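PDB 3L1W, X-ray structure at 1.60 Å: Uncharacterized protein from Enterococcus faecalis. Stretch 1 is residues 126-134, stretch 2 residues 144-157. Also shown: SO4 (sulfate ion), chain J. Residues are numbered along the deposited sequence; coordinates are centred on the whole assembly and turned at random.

Stretch 1 126-134: FLVINVHLD
Stretch 2, residues 144-157: GMTVILEELHDKIA

No hydrogen bond crosses between these two stretches, and the helical partner is broken at Leu 152, so one strand packs against two helical segments set at different angles. Residues 126-132 form the strand, with phi between -143° and -89° and psi between 98° and 156°. Helix 144-151 runs nearly antiparallel to it (166°, axes 10.2 Å apart at closest approach); helix 153-157 lies at 130° and 9.0 Å. Both have phi -53° to -76° and psi -32° to -50°. Between them Leu 152, at phi/psi -106/19, is both the first residue to leave helical geometry and the N-cap of the next segment, where Leu 152 O accepts from Ile 156 N at 2.9 Å.

The register descends as the strand advances: CA-CA distances are 7.1 Å for Leu 127-Ile 156, 8.7 Å for Ile 129-Ile 148 and 6.4 Å for Leu 133-Gly 144. Strand alternation directs CB of Leu 127 and Ile 129 toward the helices, while Asn 130 and His 132 point away.

Branched Ile 129 (m, t) touches both segments: its CG2 lies 3.9 Å from Ile 148 CG2, and its CD1 3.7 Å from Leu 152 CD1 and 3.9 Å from Ile 156 CD1 (both residues m, t). Leu 127 (t, p) brings CD2 to 3.7 Å from Lys 155 CB and 3.9 Å from Ile 156 CG1. Lys 155 (m, t, t, m) suits its partly exposed place by packing CB while its chain end leads away.

At the other end, selenomethionine Met 145 (t, p, p) starts sideways, but its flexible chain curls inward, placing CE 4.0 Å from Leu 133 CD1 and 4.1 Å from Val 131 CG1 (Val 131 is t). Ile 148 (m, t) sets CD1 4.3 Å from Leu 133 CD2 (Leu 133 is m, t). The contact buries 412 Å² summed over both sides.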

# COMPACT_ATOMS: atom_id res chain seq x y z
N PHE A 126 16.82 16.73 -11.09
CA PHE A 126 15.62 16.51 -11.89
C PHE A 126 14.55 17.53 -11.52
O PHE A 126 14.56 18.09 -10.41
CB PHE A 126 15.09 15.09 -11.73
CG PHE A 126 14.64 14.75 -10.34
CD1 PHE A 126 15.55 14.32 -9.38
CD2 PHE A 126 13.30 14.84 -9.98
CE1 PHE A 126 15.14 14.00 -8.10
CE2 PHE A 126 12.87 14.51 -8.70
CZ PHE A 126 13.80 14.10 -7.75
N LEU A 127 13.64 17.77 -12.45
CA LEU A 127 12.59 18.76 -12.27
C LEU A 127 11.25 18.11 -11.91
O LEU A 127 10.85 17.13 -12.55
CB LEU A 127 12.43 19.59 -13.55
CG LEU A 127 11.32 20.63 -13.58
CD1 LEU A 127 11.57 21.71 -12.54
CD2 LEU A 127 11.22 21.24 -14.98
N VAL A 128 10.58 18.65 -10.89
CA VAL A 128 9.21 18.23 -10.56
C VAL A 128 8.26 19.40 -10.78
O VAL A 128 8.51 20.50 -10.29
CB VAL A 128 9.11 17.77 -9.10
CG1 VAL A 128 7.65 17.45 -8.75
CG2 VAL A 128 10.01 16.57 -8.85
N ILE A 129 7.17 19.17 -11.52
CA ILE A 129 6.18 20.21 -11.77
C ILE A 129 4.83 19.72 -11.27
O ILE A 129 4.32 18.71 -11.73
CB ILE A 129 6.04 20.52 -13.28
CG1 ILE A 129 7.40 20.87 -13.90
CG2 ILE A 129 5.04 21.65 -13.50
CD1 ILE A 129 7.38 20.96 -15.43
N ASN A 130 4.26 20.45 -10.31
CA ASN A 130 2.97 20.11 -9.71
C ASN A 130 1.86 20.78 -10.51
O ASN A 130 1.78 22.01 -10.55
CB ASN A 130 2.93 20.59 -8.25
CG ASN A 130 1.71 20.10 -7.50
OD1 ASN A 130 0.70 19.74 -8.10
ND2 ASN A 130 1.79 20.11 -6.17
N VAL A 131 1.04 19.96 -11.16
CA VAL A 131 -0.02 20.40 -12.06
C VAL A 131 -1.40 20.44 -11.39
O VAL A 131 -1.82 19.47 -10.78
CB VAL A 131 -0.12 19.40 -13.24
CG1 VAL A 131 -1.29 19.75 -14.14
CG2 VAL A 131 1.20 19.39 -14.04
N HIS A 132 -2.12 21.56 -11.53
CA HIS A 132 -3.56 21.54 -11.28
C HIS A 132 -4.25 22.46 -12.25
O HIS A 132 -4.30 23.68 -12.05
CB HIS A 132 -3.91 21.93 -9.84
CG HIS A 132 -5.33 21.62 -9.48
ND1 HIS A 132 -5.91 22.03 -8.30
CD2 HIS A 132 -6.29 20.94 -10.15
CE1 HIS A 132 -7.17 21.62 -8.26
NE2 HIS A 132 -7.42 20.95 -9.38
N LEU A 133 -4.79 21.89 -13.32
CA LEU A 133 -5.35 22.70 -14.39
C LEU A 133 -6.79 23.06 -14.10
O LEU A 133 -7.43 22.41 -13.28
CB LEU A 133 -5.24 21.99 -15.74
CG LEU A 133 -3.83 21.55 -16.14
CD1 LEU A 133 -3.83 20.86 -17.49
CD2 LEU A 133 -2.88 22.74 -16.14
N ASP A 134 -7.29 24.09 -14.78
CA ASP A 134 -8.63 24.61 -14.57
C ASP A 134 -9.69 23.57 -14.92
O ASP A 134 -9.55 22.82 -15.88
CB ASP A 134 -8.83 25.85 -15.45
CG ASP A 134 -9.61 26.94 -14.75
OD1 ASP A 134 -9.15 27.42 -13.70
OD2 ASP A 134 -10.67 27.32 -15.26
N GLY A 144 -3.59 26.67 -19.94
CA GLY A 144 -2.78 26.62 -18.73
C GLY A 144 -1.52 25.80 -18.90
O GLY A 144 -0.45 26.19 -18.44
N MSE A 145 -1.64 24.65 -19.57
CA MSE A 145 -0.49 23.79 -19.78
C MSE A 145 0.49 24.43 -20.75
O MSE A 145 1.70 24.25 -20.63
CB MSE A 145 -0.93 22.41 -20.30
CG MSE A 145 0.22 21.48 -20.65
SE MSE A 145 1.37 21.09 -19.12
CE MSE A 145 0.05 20.26 -17.98
N THR A 146 -0.03 25.22 -21.69
CA THR A 146 0.82 25.95 -22.62
C THR A 146 1.74 26.89 -21.85
O THR A 146 2.93 26.99 -22.14
CB THR A 146 -0.03 26.71 -23.66
OG1 THR A 146 -0.76 25.76 -24.46
CG2 THR A 146 0.85 27.55 -24.58
N VAL A 147 1.17 27.58 -20.86
CA VAL A 147 1.98 28.47 -20.01
C VAL A 147 3.04 27.69 -19.23
O VAL A 147 4.19 28.10 -19.17
CB VAL A 147 1.10 29.29 -19.05
CG1 VAL A 147 1.97 30.14 -18.13
CG2 VAL A 147 0.14 30.16 -19.83
N ILE A 148 2.67 26.55 -18.64
CA ILE A 148 3.67 25.73 -17.96
C ILE A 148 4.81 25.37 -18.90
O ILE A 148 5.99 25.53 -18.56
CB ILE A 148 3.05 24.42 -17.41
CG1 ILE A 148 1.99 24.75 -16.36
CG2 ILE A 148 4.14 23.49 -16.83
CD1 ILE A 148 1.36 23.53 -15.71
N LEU A 149 4.47 24.87 -20.07
CA LEU A 149 5.48 24.35 -20.99
C LEU A 149 6.39 25.46 -21.53
O LEU A 149 7.57 25.23 -21.79
CB LEU A 149 4.84 23.57 -22.12
CG LEU A 149 4.13 22.31 -21.63
CD1 LEU A 149 3.47 21.54 -22.76
CD2 LEU A 149 5.11 21.41 -20.88
N GLU A 150 5.82 26.64 -21.71
CA GLU A 150 6.60 27.78 -22.18
C GLU A 150 7.47 28.34 -21.05
O GLU A 150 8.66 28.60 -21.23
CB GLU A 150 5.67 28.87 -22.72
CG GLU A 150 4.96 28.47 -24.00
CD GLU A 150 4.09 29.58 -24.56
OE1 GLU A 150 3.90 30.61 -23.86
OE2 GLU A 150 3.58 29.42 -25.70
N GLU A 151 6.85 28.54 -19.89
CA GLU A 151 7.51 29.19 -18.77
C GLU A 151 8.69 28.37 -18.27
O GLU A 151 9.72 28.93 -17.87
CB GLU A 151 6.51 29.47 -17.65
CG GLU A 151 7.07 30.18 -16.43
CD GLU A 151 7.32 31.68 -16.66
OE1 GLU A 151 6.91 32.22 -17.70
OE2 GLU A 151 7.94 32.31 -15.77
N LEU A 152 8.54 27.05 -18.29
CA LEU A 152 9.59 26.14 -17.84
C LEU A 152 10.30 25.45 -19.00
O LEU A 152 10.96 24.43 -18.80
CB LEU A 152 9.03 25.10 -16.87
CG LEU A 152 8.53 25.62 -15.52
CD1 LEU A 152 7.81 24.54 -14.68
CD2 LEU A 152 9.68 26.22 -14.73
N HIS A 153 10.17 25.99 -20.21
CA HIS A 153 10.71 25.32 -21.39
C HIS A 153 12.19 24.96 -21.23
O HIS A 153 12.59 23.83 -21.49
CB HIS A 153 10.51 26.18 -22.64
CG HIS A 153 10.90 25.49 -23.91
ND1 HIS A 153 12.20 25.39 -24.35
CD2 HIS A 153 10.15 24.87 -24.86
CE1 HIS A 153 12.24 24.74 -25.49
NE2 HIS A 153 11.01 24.42 -25.83
N ASP A 154 12.99 25.92 -20.78
CA ASP A 154 14.43 25.70 -20.61
C ASP A 154 14.76 24.60 -19.61
O ASP A 154 15.65 23.77 -19.86
CB ASP A 154 15.12 27.01 -20.21
CG ASP A 154 14.62 27.56 -18.88
OD1 ASP A 154 13.46 27.26 -18.49
OD2 ASP A 154 15.38 28.30 -18.22
N LYS A 155 14.07 24.59 -18.48
CA LYS A 155 14.32 23.59 -17.44
C LYS A 155 13.90 22.20 -17.89
O LYS A 155 14.60 21.22 -17.65
CB LYS A 155 13.55 23.93 -16.16
CG LYS A 155 14.03 25.15 -15.41
CD LYS A 155 13.37 25.21 -14.04
CE LYS A 155 13.30 26.63 -13.52
NZ LYS A 155 14.65 27.23 -13.39
N ILE A 156 12.73 22.12 -18.53
CA ILE A 156 12.25 20.85 -19.05
C ILE A 156 13.21 20.26 -20.08
O ILE A 156 13.46 19.06 -20.10
CB ILE A 156 10.85 21.00 -19.67
CG1 ILE A 156 9.83 21.29 -18.58
CG2 ILE A 156 10.45 19.74 -20.39
CD1 ILE A 156 8.49 21.76 -19.13
N ALA A 157 13.77 21.11 -20.93
CA ALA A 157 14.70 20.66 -21.94
C ALA A 157 15.99 20.15 -21.32
O ALA A 157 16.62 19.22 -21.84
CB ALA A 157 14.99 21.79 -22.92
S SO4 J . 9.59 22.95 -28.72
O1 SO4 J . 8.72 23.53 -27.69
O2 SO4 J . 10.86 22.54 -28.13
O3 SO4 J . 8.92 21.79 -29.31
O4 SO4 J . 9.84 23.94 -29.76